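Side-chain contacts in nucleoside diphosphate kinase (Pyrobaculum aerophilum, PDB 1XQI), which probably transfers the gamma phosphate of ATP to nucleoside diphosphates by a ping-pong mechanism with a phosphorylated active-site intermediate: residues Lys17-Leu22 with Glu60-Ser65; Gln75-Ala80 with Val98-Ile103. The protein carries 6 engineered substitutions. One frame throughout, in Å; residues are numbered along the deposited sequence.

Interaction 1. Residues Lys17-Leu22 with Glu60-Ser65; sequences KTLLIL and ERFYPS
Phe62 meets Ile21 and Leu19 across this contact, and the loop after its helix is held by Lys105 NZ, an ammonium group gripped by three carbonyl oxygens, those of Glu60, Tyr63 and Pro64, with a weaker bond to Ser65 OG. The lysine thus ties off the chain where helix 56-62 gives way to a loop, in a kinase built on the ferredoxin fold. Here polar bonds hold the helix end while an apolar side chain reaches the sheet. Phe62 does the reaching. Its ring projects toward strand 17-22, an inner strand of the antiparallel sheet, because CG is turned opposite the backbone N (chi1 172°), and it bridges a CA separation of 11.6 Å between Ile21 and Phe62. Ile21 advances from the opposite direction; its outer chain is fully extended (chi2 180°), which carries CD1 to 3.7 Å from Phe62 CE1 and equally near CZ. Two residues earlier on the same side of the strand, Leu19 offers CD1 more loosely, 4.3 Å from Phe62 CZ. Both methyls approach the ring obliquely, and the two segments bury 96 Å² between them. Elsewhere the ring meets Phe186 and Trp187 with the planes inclined by roughly 50-55° and makes an edge-to-face contact with His172, predicted to be the phosphohistidine intermediate. His172 also hydrogen-bonds to Ile21 through the backbone, so the ring and the strand both touch the predicted active residue. Next in the chain, Tyr63 places CE1 at the edge of the Phe62 ring, in its plane, while Phe62 CD1 stands 3.9 Å above the plane of the Tyr63 ring, offset toward its rim.

Interaction 2. Residues Gln75-Ala80 with Val98-Ile103; sequences QKLLKA and VEVGRI
Val100 divides its two methyls between neighbouring leucines of helix 67-84, CG1 going to Leu77 and CG2 to Leu78. The Leu77 half is the tighter: CD2 of Leu77 lies 3.6 Å from CG1 of Val100, and the same methyl also rests along the stem of the leucine, 4.1 Å from both Leu77 CB and Leu77 CG. On the other branch Val100 CG2 approaches Leu78 CD2 at a looser 4.2 Å. The contact is wholly apolar and buries 137 Å² in all, more than half of it on Val100. Both pairs of side chains lie across one another at a slant. The fork of the valine meets two consecutive leucines, and their torsions show how adjacent residues can serve one partner: Leu77 is directed at the other helix from its first bond and has its CG anti to the backbone N (chi1 178°), whereas Leu78 leaves its backbone alongside, with CG anti to the carbonyl carbon (chi1 -71°), and reaches across only through CD2. Behind these groups stand the two backbones, 7.8 Å apart between the CA atoms of Leu77 and Val100. Each carries regular helical bonds, such as Lys79 N to Gln75 O, at 2.7 Å, and Arg102 N to Val98 O, at 3.0 Å. Farther out, Ile92 of helix 88-92 packs on Val100, Pro88 and Pro97 touch Leu78, and Ile104 touches Leu77. Near the start of helix 97-112, Asp96 OD1 accepts a hydrogen bond from Glu99 N. Residues 68-100 form an insert in this nucleoside diphosphate kinase, and the aliphatic helix-helix packing of 67-84 on 97-112 ties the helix that opens the insert to the helix in which it ends.

Overall arrangement
The two contacts lie in series along the chain, with centres about 19 Å apart and nearest atoms about 5 Å apart, without touching; they share no element, though helix 56-62 is followed, after a short loop, by helix 67-84. Interaction 1 belongs to the core: its centre lies about 7 Å from that of the chain, all three touching residues are buried, and a helix end meets the sheet beside the predicted active histidine. Interaction 2, its centre about 16 Å from that of the chain, is only partly buried and joins helix to helix within the insert. Both rest on apolar side chains, but an aromatic ring serves the first, and branched aliphatic chains alone the second.

Interaction 1. Residues Lys17-Leu22 with Glu60-Ser65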
loop_
_atom_site.group_PDB
_atom_site.type_symbol
_atom_site.label_atom_id
_atom_site.label_comp_id
_atom_site.label_asym_id
_atom_site.label_seq_id
_atom_site.Cartn_x
_atom_site.Cartn_y
_atom_site.Cartn_z
ATOM N N LYS A 17 -9.925 6.963 -13.678
ATOM C CA LYS A 17 -8.900 6.560 -12.733
ATOM C C LYS A 17 -7.980 7.728 -12.554
ATOM O O LYS A 17 -7.875 8.586 -13.435
ATOM C CB LYS A 17 -8.049 5.447 -13.326
ATOM C CG LYS A 17 -8.577 4.095 -13.127
ATOM C CD LYS A 17 -7.641 3.044 -13.670
ATOM C CE LYS A 17 -8.235 2.366 -14.879
ATOM N NZ LYS A 17 -7.828 3.092 -16.079
ATOM N N THR A 18 -7.239 7.760 -11.468
ATOM C CA THR A 18 -6.256 8.826 -11.319
ATOM C C THR A 18 -5.059 8.318 -10.541
ATOM O O THR A 18 -5.153 7.309 -9.859
ATOM C CB THR A 18 -6.874 10.084 -10.651
ATOM O OG1 THR A 18 -5.945 11.177 -10.722
ATOM C CG2 THR A 18 -7.295 9.779 -9.179
ATOM N N LEU A 19 -3.934 9.006 -10.654
ATOM C CA LEU A 19 -2.726 8.577 -9.981
ATOM C C LEU A 19 -2.466 9.520 -8.815
ATOM O O LEU A 19 -2.437 10.769 -8.979
ATOM C CB LEU A 19 -1.561 8.626 -10.978
ATOM C CG LEU A 19 -0.155 8.068 -10.704
ATOM C CD1 LEU A 19 0.583 8.873 -9.681
ATOM C CD2 LEU A 19 -0.232 6.609 -10.304
ATOM N N LEU A 20 -2.258 8.922 -7.647
ATOM C CA LEU A 20 -1.875 9.657 -6.460
ATOM C C LEU A 20 -0.544 9.133 -5.917
ATOM O O LEU A 20 -0.345 7.933 -5.823
ATOM C CB LEU A 20 -2.992 9.579 -5.396
ATOM C CG LEU A 20 -2.608 10.443 -4.188
ATOM C CD1 LEU A 20 -3.320 11.829 -4.097
ATOM C CD2 LEU A 20 -2.755 9.605 -2.941
ATOM N N ILE A 21 0.364 10.042 -5.556
ATOM C CA ILE A 21 1.662 9.672 -4.942
ATOM C C ILE A 21 1.773 10.269 -3.554
ATOM O O ILE A 21 1.656 11.487 -3.402
ATOM C CB ILE A 21 2.864 10.223 -5.736
ATOM C CG1 ILE A 21 2.715 9.847 -7.222
ATOM C CG2 ILE A 21 4.198 9.728 -5.101
ATOM C CD1 ILE A 21 3.826 10.333 -8.112
ATOM N N LEU A 22 1.963 9.431 -2.540
ATOM C CA LEU A 22 2.345 9.944 -1.239
ATOM C C LEU A 22 3.857 10.142 -1.319
ATOM O O LEU A 22 4.582 9.209 -1.637
ATOM C CB LEU A 22 1.920 9.025 -0.085
ATOM C CG LEU A 22 0.417 8.979 0.246
ATOM C CD1 LEU A 22 -0.385 10.134 -0.318
ATOM C CD2 LEU A 22 -0.259 7.686 -0.215
ATOM N N GLU A 60 12.662 12.554 -13.171
ATOM C CA GLU A 60 12.947 13.412 -14.350
ATOM C C GLU A 60 11.985 13.114 -15.480
ATOM O O GLU A 60 11.441 14.025 -16.080
ATOM C CB GLU A 60 14.400 13.269 -14.851
ATOM C CG GLU A 60 15.272 14.523 -14.697
ATOM C CD GLU A 60 16.752 14.213 -14.333
ATOM O OE1 GLU A 60 17.645 14.387 -15.194
ATOM O OE2 GLU A 60 17.047 13.810 -13.186
ATOM N N ARG A 61 11.737 11.841 -15.752
ATOM C CA ARG A 61 10.805 11.490 -16.833
ATOM C C ARG A 61 9.340 11.488 -16.435
ATOM O O ARG A 61 8.480 11.581 -17.310
ATOM C CB ARG A 61 11.167 10.168 -17.519
ATOM C CG ARG A 61 12.318 10.282 -18.520
ATOM C CD ARG A 61 12.737 8.900 -19.040
ATOM N NE ARG A 61 13.401 8.108 -17.990
ATOM C CZ ARG A 61 12.845 7.088 -17.316
ATOM N NH1 ARG A 61 11.590 6.673 -17.576
ATOM N NH2 ARG A 61 13.549 6.470 -16.365
ATOM N N PHE A 62 9.031 11.394 -15.149
ATOM C CA PHE A 62 7.618 11.384 -14.750
ATOM C C PHE A 62 6.997 12.772 -14.863
ATOM O O PHE A 62 5.834 12.922 -15.264
ATOM C CB PHE A 62 7.466 10.847 -13.324
ATOM C CG PHE A 62 6.071 10.986 -12.762
ATOM C CD1 PHE A 62 5.793 11.940 -11.788
ATOM C CD2 PHE A 62 5.036 10.163 -13.217
ATOM C CE1 PHE A 62 4.496 12.094 -11.266
ATOM C CE2 PHE A 62 3.757 10.302 -12.693
ATOM C CZ PHE A 62 3.484 11.295 -11.706
ATOM N N TYR A 63 7.770 13.788 -14.473
ATOM C CA TYR A 63 7.347 15.182 -14.636
ATOM C C TYR A 63 7.568 15.658 -16.028
ATOM O O TYR A 63 8.552 15.278 -16.622
ATOM C CB TYR A 63 8.048 16.092 -13.653
ATOM C CG TYR A 63 7.398 15.956 -12.346
ATOM C CD1 TYR A 63 8.007 15.250 -11.323
ATOM C CD2 TYR A 63 6.155 16.476 -12.136
ATOM C CE1 TYR A 63 7.398 15.083 -10.123
ATOM C CE2 TYR A 63 5.529 16.328 -10.918
ATOM C CZ TYR A 63 6.171 15.622 -9.909
ATOM O OH TYR A 63 5.564 15.463 -8.673
ATOM N N PRO A 64 6.648 16.492 -16.560
ATOM C CA PRO A 64 6.789 16.945 -17.964
ATOM C C PRO A 64 8.088 17.683 -18.177
ATOM O O PRO A 64 8.692 18.187 -17.215
ATOM C CB PRO A 64 5.627 17.922 -18.155
ATOM C CG PRO A 64 4.589 17.481 -17.092
ATOM C CD PRO A 64 5.450 17.065 -15.906
ATOM N N SER A 65 8.526 17.735 -19.431
ATOM C CA SER A 65 9.642 18.576 -19.776
ATOM C C SER A 65 9.228 19.579 -20.849
ATOM O O SER A 65 10.080 20.205 -21.489
ATOM C CB SER A 65 10.808 17.704 -20.187
ATOM O OG SER A 65 10.772 16.488 -19.434
#

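Interaction 2. Residues Gln75-Ala80 with Val98-Ile103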
loop_
_atom_site.group_PDB
_atom_site.type_symbol
_atom_site.label_atom_id
_atom_site.label_comp_id
_atom_site.label_asym_id
_atom_site.label_seq_id
_atom_site.Cartn_x
_atom_site.Cartn_y
_atom_site.Cartn_z
ATOM N N GLN A 75 6.813 30.985 -13.545
ATOM C CA GLN A 75 6.058 32.214 -13.239
ATOM C C GLN A 75 5.511 32.238 -11.797
ATOM O O GLN A 75 5.614 33.247 -11.101
ATOM C CB GLN A 75 4.930 32.399 -14.252
ATOM C CG GLN A 75 5.280 33.367 -15.394
ATOM C CD GLN A 75 4.728 32.918 -16.759
ATOM O OE1 GLN A 75 5.423 33.004 -17.787
ATOM N NE2 GLN A 75 3.482 32.406 -16.767
ATOM N N LYS A 76 4.964 31.114 -11.346
ATOM C CA LYS A 76 4.420 30.985 -9.994
ATOM C C LYS A 76 5.496 31.282 -8.938
ATOM O O LYS A 76 5.245 32.082 -8.019
ATOM C CB LYS A 76 3.766 29.606 -9.836
ATOM C CG LYS A 76 3.505 29.104 -8.419
ATOM C CD LYS A 76 2.466 27.939 -8.440
ATOM C CE LYS A 76 2.757 26.874 -7.375
ATOM N NZ LYS A 76 3.134 27.471 -6.058
ATOM N N LEU A 77 6.693 30.702 -9.103
ATOM C CA LEU A 77 7.835 31.005 -8.223
ATOM C C LEU A 77 8.285 32.471 -8.312
ATOM O O LEU A 77 8.660 33.075 -7.300
ATOM C CB LEU A 77 9.023 30.055 -8.488
ATOM C CG LEU A 77 10.333 30.257 -7.684
ATOM C CD1 LEU A 77 10.119 30.277 -6.158
ATOM C CD2 LEU A 77 11.375 29.219 -8.006
ATOM N N LEU A 78 8.243 33.023 -9.523
ATOM C CA LEU A 78 8.624 34.404 -9.758
ATOM C C LEU A 78 7.640 35.381 -9.104
ATOM O O LEU A 78 8.065 36.378 -8.496
ATOM C CB LEU A 78 8.796 34.703 -11.259
ATOM C CG LEU A 78 10.011 34.106 -12.008
ATOM C CD1 LEU A 78 9.919 34.415 -13.468
ATOM C CD2 LEU A 78 11.354 34.571 -11.449
ATOM N N LYS A 79 6.344 35.073 -9.206
ATOM C CA LYS A 79 5.307 35.830 -8.505
ATOM C C LYS A 79 5.530 35.719 -6.989
ATOM O O LYS A 79 5.499 36.741 -6.276
ATOM C CB LYS A 79 3.897 35.343 -8.892
ATOM N N ALA A 80 5.771 34.489 -6.512
ATOM C CA ALA A 80 6.115 34.255 -5.118
ATOM C C ALA A 80 7.290 35.154 -4.680
ATOM O O ALA A 80 7.135 35.958 -3.750
ATOM C CB ALA A 80 6.390 32.777 -4.851
ATOM N N VAL A 98 11.338 29.547 -17.921
ATOM C CA VAL A 98 11.758 28.181 -18.285
ATOM C C VAL A 98 13.005 27.676 -17.501
ATOM O O VAL A 98 13.037 26.511 -17.047
ATOM C CB VAL A 98 12.023 28.065 -19.816
ATOM C CG1 VAL A 98 12.644 26.746 -20.171
ATOM C CG2 VAL A 98 10.733 28.215 -20.562
ATOM N N GLU A 99 14.022 28.527 -17.356
ATOM C CA GLU A 99 15.208 28.168 -16.564
ATOM C C GLU A 99 14.846 27.969 -15.094
ATOM O O GLU A 99 15.405 27.102 -14.419
ATOM C CB GLU A 99 16.369 29.180 -16.756
ATOM C CG GLU A 99 17.273 28.872 -18.000
ATOM C CD GLU A 99 18.242 30.015 -18.359
ATOM O OE1 GLU A 99 18.910 30.569 -17.447
ATOM O OE2 GLU A 99 18.359 30.374 -19.564
ATOM N N VAL A 100 13.907 28.769 -14.610
ATOM C CA VAL A 100 13.375 28.642 -13.246
ATOM C C VAL A 100 12.555 27.326 -13.099
ATOM O O VAL A 100 12.707 26.617 -12.126
ATOM C CB VAL A 100 12.523 29.907 -12.828
ATOM C CG1 VAL A 100 11.861 29.704 -11.489
ATOM C CG2 VAL A 100 13.369 31.159 -12.791
ATOM N N GLY A 101 11.700 27.021 -14.071
ATOM C CA GLY A 101 11.033 25.744 -14.152
ATOM C C GLY A 101 12.000 24.554 -14.124
ATOM O O GLY A 101 11.683 23.488 -13.562
ATOM N N ARG A 102 13.184 24.718 -14.701
ATOM C CA ARG A 102 14.148 23.613 -14.709
ATOM C C ARG A 102 14.783 23.479 -13.315
ATOM O O ARG A 102 15.088 22.377 -12.871
ATOM C CB ARG A 102 15.199 23.762 -15.828
ATOM C CG ARG A 102 14.636 23.609 -17.232
ATOM C CD ARG A 102 15.662 23.721 -18.393
ATOM N NE ARG A 102 15.291 22.759 -19.435
ATOM C CZ ARG A 102 14.931 23.079 -20.665
ATOM N NH1 ARG A 102 14.941 24.372 -21.043
ATOM N NH2 ARG A 102 14.585 22.111 -21.521
ATOM N N ILE A 103 14.939 24.599 -12.630
ATOM C CA ILE A 103 15.475 24.594 -11.274
ATOM C C ILE A 103 14.478 23.955 -10.297
ATOM O O ILE A 103 14.879 23.097 -9.481
ATOM C CB ILE A 103 15.925 26.023 -10.784
ATOM C CG1 ILE A 103 17.061 26.571 -11.666
ATOM C CG2 ILE A 103 16.361 25.975 -9.338
ATOM C CD1 ILE A 103 17.758 27.793 -11.131
#